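Local coordinates for uncharacterized protein (Chaetomium thermophilum, PDB 3LPZ), which is the fungal Get4, an alpha-solenoid protein that probably takes part in tail-anchored protein biogenesis in the Get pathway and binds Get5, at residues Leu245-Ile248 and Ser249-Leu253; Leu188-Ala191 and Arg192-Pro196; Gly129-Ala133 and Gly134-Leu138. All coordinates share one frame; numbering follows the deposited sequence.

Contact 1: residues Leu245-Ile248 and Ser249-Leu253; sequences LNFI and SMLLL
Ile-248 and Ser-249 sit at the middle of this helical turn, and each is tied one turn away by its backbone. Ser-249 N donates to Leu-245 O over 2.8 Å at 166°, and Leu-252 N reaches Ile-248 O at 2.9 Å. The side chain of Leu-252 lies alongside the same carbonyl, its CG 3.6 Å from Ile-248 O. Ser-249 OG, anti to its own carbonyl carbon (chi1 -56°), swings back toward the preceding turn and stops 3.1 Å from Leu-245 O. A water bridges the two polar side chains of the turn: it donates a hydrogen bond to Asn-246 OD1 at 2.8 Å and lies 2.7 Å from Ser-249 OG. Ser-249 OG also bonds to Tyr-210 OH and Arg-237 O, which gives this buried hydroxyl several partners; Asn-246 OD1 accepts from Phe-239 N. The turn belongs to helix 243-256 of the alpha-solenoid, which packs against helices 186-199, 203-220 and 260-269. Towards helix 260-269, Phe-247 and Leu-251 meet one turn apart, Leu-251 CD2 approaching the ring obliquely, 4.2 Å from Phe-247 CE2; Leu-266 touches this phenylalanine and Phe-263 the leucine.

Contact 2: residues Leu188-Ala191 and Arg192-Pro196; sequences LYCA and RAVLP
With chi1 near -57°, Leu-195 turns CG back along the helix, anti to its carbonyl carbon, and lays CD1 against the methyl of Ala-191, 3.8 Å from Ala-191 CB. Val-194 is set with CG1 anti to the backbone N (chi1 170°), which leaves CG2 to lean on the preceding turn, 3.4 Å from Cys-190 O and 4.0 Å from Cys-190 SG. The aliphatic part of Arg-192 follows the same path, its CG 3.3 Å from Leu-188 O, before the chain bends and its guanidinium goes on to a salt bridge with Glu-156. The backbone is less regular here. Cys-190 O receives Ala-193 N at 3.0 Å, from above the carbonyl plane, and Val-194 N only weakly, whereas Leu-195 N makes a sound bond to Ala-191 O at 2.9 Å. Pro-196 has no N-H for Arg-192 O one turn back, and its CD packs 3.3 Å from Ala-191 O. Cys-190, Ala-191, Val-194 and Leu-195 touch helix 243-256, Tyr-189 and Ala-193 reach helix 166-179, and Cys-190, Ala-193 and Val-194 also meet helix 203-220. These features are those of a proline-kinked helix, here helix 186-199, packed between neighbouring helices of an alpha-solenoid.

Contact 3: residues Gly129-Ala133 and Gly134-Leu138; sequences GDYPA and GDPEL
Tyr-131 and Pro-136 cross at about a right angle, the pyrrolidine ring resting on one face of the phenol. Pro-136 CG stands over the centre of the Tyr-131 ring, 3.9 Å from its centroid and only 6° off the ring normal, a CH-pi contact. The neighbouring CD of the same proline sits over the same face, near the CG-CD1 bond, 3.5 Å from Tyr-131 CD1, so two adjacent methylenes bear on the aromatic face. The tyrosine is brought there by chi1 near -66°, with CG beside its backbone N and anti to the carbonyl carbon. Its CB meanwhile lies 3.5 Å from Gly-134 O.

The two rings are brought together by a type I beta turn from Tyr-131 to Gly-134, closed by Gly-134 N donating to Tyr-131 O over 2.8 Å; the donor stands above the carbonyl plane. Gly-134 leaves the turn with a positive phi, in a backbone conformation that by itself calls for glycine. Ala-133 O accepts from His-139 NE2, a further tie between the turn and the helix that follows.

Beyond the turn, Asp-135 reaches forward to the start of that helix: its OD2 takes the N-H of Leu-138 at 3.0 Å, met on the anti side and 32° out of the carboxylate plane. Arg-97 of helix 94-104 grips the same oxygen in a salt bridge, while Ser-125 OG of helix 112-128 takes the backbone N-H of Asp-135. A helix N-cap aspartate followed by proline in the first turn, preceded by a tight turn, is the motif here, and it joins helix 112-128 to helix 136-148 in the alpha-solenoid.

Overall arrangement
From the N terminus, contact 3 comes first: its turn closes the short connection between helices 112-128 and 136-148. Contact 2 follows within helix 186-199, and contact 1 later within helix 243-256; both are turns within a single helix and close no loop. The three lie in series along the chain, none nesting in or crossing another. Contacts 1 and 2, with centres about 11 Å apart, meet directly where their helices pack: Leu-245 lies against Cys-190, Ile-248 against Ala-191, Leu-251 against Leu-195 and Leu-252 against Val-194. Contact 3 stands apart, its nearest atoms about 11 Å from contact 2 and about 20 Å from contact 1, in a more N-terminal part of the solenoid.

Contact 1: residues Leu245-Ile248 and Ser249-Leu253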
# COMPACT_ATOMS: atom_id res chain seq x y z
N LEU A 245 17.53 15.02 0.09
CA LEU A 245 16.16 15.50 0.27
C LEU A 245 15.90 16.64 -0.75
O LEU A 245 14.79 16.79 -1.30
CB LEU A 245 15.96 15.97 1.70
CG LEU A 245 14.78 15.35 2.43
CD1 LEU A 245 14.66 15.86 3.89
CD2 LEU A 245 13.49 15.61 1.65
N ASN A 246 16.93 17.44 -0.98
CA ASN A 246 16.85 18.49 -2.01
C ASN A 246 16.69 17.91 -3.39
O ASN A 246 15.91 18.41 -4.18
CB ASN A 246 18.08 19.40 -1.93
CG ASN A 246 18.19 20.05 -0.57
OD1 ASN A 246 17.17 20.26 0.09
ND2 ASN A 246 19.41 20.36 -0.14
N PHE A 247 17.40 16.82 -3.67
CA PHE A 247 17.20 16.07 -4.90
C PHE A 247 15.73 15.65 -5.07
O PHE A 247 15.13 15.84 -6.15
CB PHE A 247 18.08 14.81 -4.88
CG PHE A 247 17.81 13.89 -6.03
CD1 PHE A 247 18.35 14.14 -7.29
CD2 PHE A 247 17.01 12.76 -5.85
CE1 PHE A 247 18.11 13.26 -8.37
CE2 PHE A 247 16.75 11.89 -6.91
CZ PHE A 247 17.30 12.14 -8.18
N ILE A 248 15.16 15.05 -4.03
CA ILE A 248 13.75 14.68 -4.03
C ILE A 248 12.82 15.89 -4.26
O ILE A 248 11.92 15.81 -5.10
CB ILE A 248 13.33 13.96 -2.72
CG1 ILE A 248 14.07 12.62 -2.59
CG2 ILE A 248 11.79 13.79 -2.66
CD1 ILE A 248 13.99 12.05 -1.14
N SER A 249 13.03 16.99 -3.52
CA SER A 249 12.20 18.20 -3.72
C SER A 249 12.25 18.69 -5.16
O SER A 249 11.22 19.02 -5.71
CB SER A 249 12.64 19.37 -2.83
OG SER A 249 12.65 19.00 -1.47
N MET A 250 13.44 18.78 -5.74
CA MET A 250 13.58 19.25 -7.13
C MET A 250 13.08 18.23 -8.16
O MET A 250 12.58 18.61 -9.22
CB MET A 250 15.04 19.62 -7.44
CG MET A 250 15.66 20.61 -6.51
SD MET A 250 14.85 22.20 -6.60
CE MET A 250 15.31 22.74 -8.23
N LEU A 251 13.22 16.95 -7.87
CA LEU A 251 12.65 15.93 -8.72
C LEU A 251 11.13 16.11 -8.78
O LEU A 251 10.53 16.10 -9.87
CB LEU A 251 13.01 14.52 -8.21
CG LEU A 251 12.38 13.33 -8.94
CD1 LEU A 251 12.80 13.33 -10.40
CD2 LEU A 251 12.74 11.98 -8.27
N LEU A 252 10.49 16.30 -7.62
CA LEU A 252 9.06 16.61 -7.61
C LEU A 252 8.68 17.86 -8.41
O LEU A 252 7.65 17.87 -9.12
CB LEU A 252 8.52 16.72 -6.18
CG LEU A 252 8.31 15.41 -5.42
CD1 LEU A 252 7.93 15.71 -3.97
CD2 LEU A 252 7.25 14.50 -6.09
N LEU A 253 9.48 18.92 -8.28
CA LEU A 253 9.25 20.10 -9.13
C LEU A 253 9.37 19.74 -10.60
O LEU A 253 8.49 20.07 -11.37
CB LEU A 253 10.23 21.22 -8.84
CG LEU A 253 9.82 22.34 -7.89
CD1 LEU A 253 10.84 23.49 -8.03
CD2 LEU A 253 8.38 22.82 -8.15
O HOH W 1 14.61 19.28 0.32

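Contact 2: residues Leu188-Ala191 and Arg192-Pro196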
# COMPACT_ATOMS: atom_id res chain seq x y z
N LEU A 188 16.17 8.98 2.84
CA LEU A 188 15.85 7.59 2.51
C LEU A 188 14.41 7.23 2.89
O LEU A 188 13.72 6.54 2.16
CB LEU A 188 16.82 6.62 3.20
CG LEU A 188 18.20 6.34 2.56
CD1 LEU A 188 18.79 7.48 1.76
CD2 LEU A 188 19.19 5.78 3.63
N TYR A 189 13.96 7.71 4.04
CA TYR A 189 12.60 7.45 4.48
C TYR A 189 11.62 8.32 3.74
O TYR A 189 10.52 7.86 3.40
CB TYR A 189 12.48 7.60 6.00
CG TYR A 189 13.25 6.50 6.71
CD1 TYR A 189 12.68 5.23 6.89
CD2 TYR A 189 14.57 6.69 7.11
CE1 TYR A 189 13.40 4.19 7.51
CE2 TYR A 189 15.29 5.67 7.73
CZ TYR A 189 14.70 4.43 7.92
OH TYR A 189 15.41 3.42 8.51
N CYS A 190 12.03 9.54 3.43
CA CYS A 190 11.18 10.39 2.61
C CYS A 190 10.94 9.73 1.24
O CYS A 190 9.79 9.70 0.77
CB CYS A 190 11.80 11.80 2.46
SG CYS A 190 10.68 12.95 1.67
N ALA A 191 12.00 9.16 0.65
CA ALA A 191 11.92 8.51 -0.65
C ALA A 191 10.99 7.31 -0.64
O ALA A 191 10.29 7.11 -1.59
CB ALA A 191 13.30 8.12 -1.18
N ARG A 192 10.96 6.54 0.46
CA ARG A 192 10.01 5.43 0.61
C ARG A 192 8.54 5.86 0.61
O ARG A 192 7.66 5.05 0.31
CB ARG A 192 10.32 4.59 1.87
CG ARG A 192 11.71 3.92 1.82
CD ARG A 192 11.92 2.95 3.02
NE ARG A 192 11.15 1.71 2.86
CZ ARG A 192 11.50 0.71 2.06
NH1 ARG A 192 12.61 0.76 1.32
NH2 ARG A 192 10.73 -0.38 2.00
N ALA A 193 8.27 7.12 0.97
CA ALA A 193 6.89 7.66 0.94
C ALA A 193 6.57 8.38 -0.34
O ALA A 193 5.39 8.53 -0.66
CB ALA A 193 6.65 8.64 2.09
N VAL A 194 7.59 8.86 -1.04
CA VAL A 194 7.39 9.72 -2.23
C VAL A 194 7.53 8.96 -3.54
O VAL A 194 6.64 9.03 -4.37
CB VAL A 194 8.38 10.92 -2.23
CG1 VAL A 194 8.33 11.64 -3.58
CG2 VAL A 194 8.03 11.87 -1.09
N LEU A 195 8.65 8.24 -3.71
CA LEU A 195 8.93 7.53 -4.96
C LEU A 195 7.86 6.51 -5.35
O LEU A 195 7.47 6.45 -6.50
CB LEU A 195 10.34 6.90 -4.98
CG LEU A 195 11.48 7.92 -4.73
CD1 LEU A 195 12.81 7.25 -4.87
CD2 LEU A 195 11.41 9.19 -5.70
N PRO A 196 7.38 5.68 -4.38
CA PRO A 196 6.35 4.71 -4.78
C PRO A 196 5.07 5.34 -5.35
O PRO A 196 4.46 4.75 -6.26
CB PRO A 196 6.08 3.93 -3.47
CG PRO A 196 7.41 3.95 -2.76
CD PRO A 196 7.90 5.39 -3.02

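Contact 3: residues Gly129-Ala133 and Gly134-Leu138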
# COMPACT_ATOMS: atom_id res chain seq x y z
N GLY A 129 -14.55 -5.00 -8.42
CA GLY A 129 -14.57 -3.55 -8.24
C GLY A 129 -13.97 -2.85 -9.46
O GLY A 129 -13.42 -3.51 -10.34
N ASP A 130 -14.02 -1.53 -9.49
CA ASP A 130 -13.53 -0.78 -10.65
C ASP A 130 -11.99 -0.60 -10.68
O ASP A 130 -11.46 -0.12 -11.68
CB ASP A 130 -14.18 0.60 -10.72
CG ASP A 130 -15.71 0.53 -10.88
OD1 ASP A 130 -16.25 -0.50 -11.34
OD2 ASP A 130 -16.38 1.50 -10.52
N TYR A 131 -11.30 -0.94 -9.58
CA TYR A 131 -9.85 -0.72 -9.50
C TYR A 131 -9.13 -2.06 -9.53
O TYR A 131 -9.12 -2.75 -8.52
CB TYR A 131 -9.47 0.01 -8.20
CG TYR A 131 -10.02 1.42 -8.13
CD1 TYR A 131 -11.31 1.67 -7.65
CD2 TYR A 131 -9.25 2.51 -8.58
CE1 TYR A 131 -11.83 2.96 -7.61
CE2 TYR A 131 -9.75 3.82 -8.55
CZ TYR A 131 -11.04 4.02 -8.05
OH TYR A 131 -11.54 5.30 -8.01
N PRO A 132 -8.48 -2.41 -10.66
CA PRO A 132 -7.89 -3.76 -10.73
C PRO A 132 -6.76 -4.04 -9.74
O PRO A 132 -6.48 -5.22 -9.47
CB PRO A 132 -7.37 -3.88 -12.17
CG PRO A 132 -7.40 -2.50 -12.74
CD PRO A 132 -8.42 -1.69 -11.95
N ALA A 133 -6.12 -3.01 -9.20
CA ALA A 133 -5.11 -3.24 -8.13
C ALA A 133 -5.78 -3.41 -6.75
O ALA A 133 -5.11 -3.72 -5.76
CB ALA A 133 -4.07 -2.11 -8.10
N GLY A 134 -7.09 -3.20 -6.70
CA GLY A 134 -7.92 -3.53 -5.51
C GLY A 134 -8.53 -2.27 -4.92
O GLY A 134 -8.08 -1.18 -5.23
N ASP A 135 -9.53 -2.42 -4.07
CA ASP A 135 -10.31 -1.26 -3.61
C ASP A 135 -9.44 -0.31 -2.80
O ASP A 135 -8.79 -0.74 -1.87
CB ASP A 135 -11.53 -1.71 -2.82
CG ASP A 135 -12.36 -0.55 -2.31
OD1 ASP A 135 -12.98 0.15 -3.16
OD2 ASP A 135 -12.39 -0.34 -1.06
N PRO A 136 -9.39 0.99 -3.18
CA PRO A 136 -8.52 1.87 -2.42
C PRO A 136 -8.81 1.98 -0.92
O PRO A 136 -7.86 2.02 -0.11
CB PRO A 136 -8.76 3.23 -3.09
CG PRO A 136 -8.97 2.84 -4.58
CD PRO A 136 -9.86 1.61 -4.45
N GLU A 137 -10.09 2.07 -0.54
CA GLU A 137 -10.44 2.24 0.89
C GLU A 137 -10.07 0.97 1.67
O GLU A 137 -9.58 1.06 2.80
CB GLU A 137 -11.95 2.57 1.08
CG GLU A 137 -12.35 2.85 2.51
CD GLU A 137 -13.81 3.33 2.64
OE1 GLU A 137 -14.43 3.79 1.63
OE2 GLU A 137 -14.35 3.22 3.75
N LEU A 138 -10.26 -0.20 1.07
CA LEU A 138 -9.80 -1.43 1.75
C LEU A 138 -8.28 -1.43 1.93
O LEU A 138 -7.78 -1.74 3.03
CB LEU A 138 -10.25 -2.68 1.01
CG LEU A 138 -11.76 -2.99 0.99
CD1 LEU A 138 -11.98 -4.29 0.20
CD2 LEU A 138 -12.33 -3.16 2.42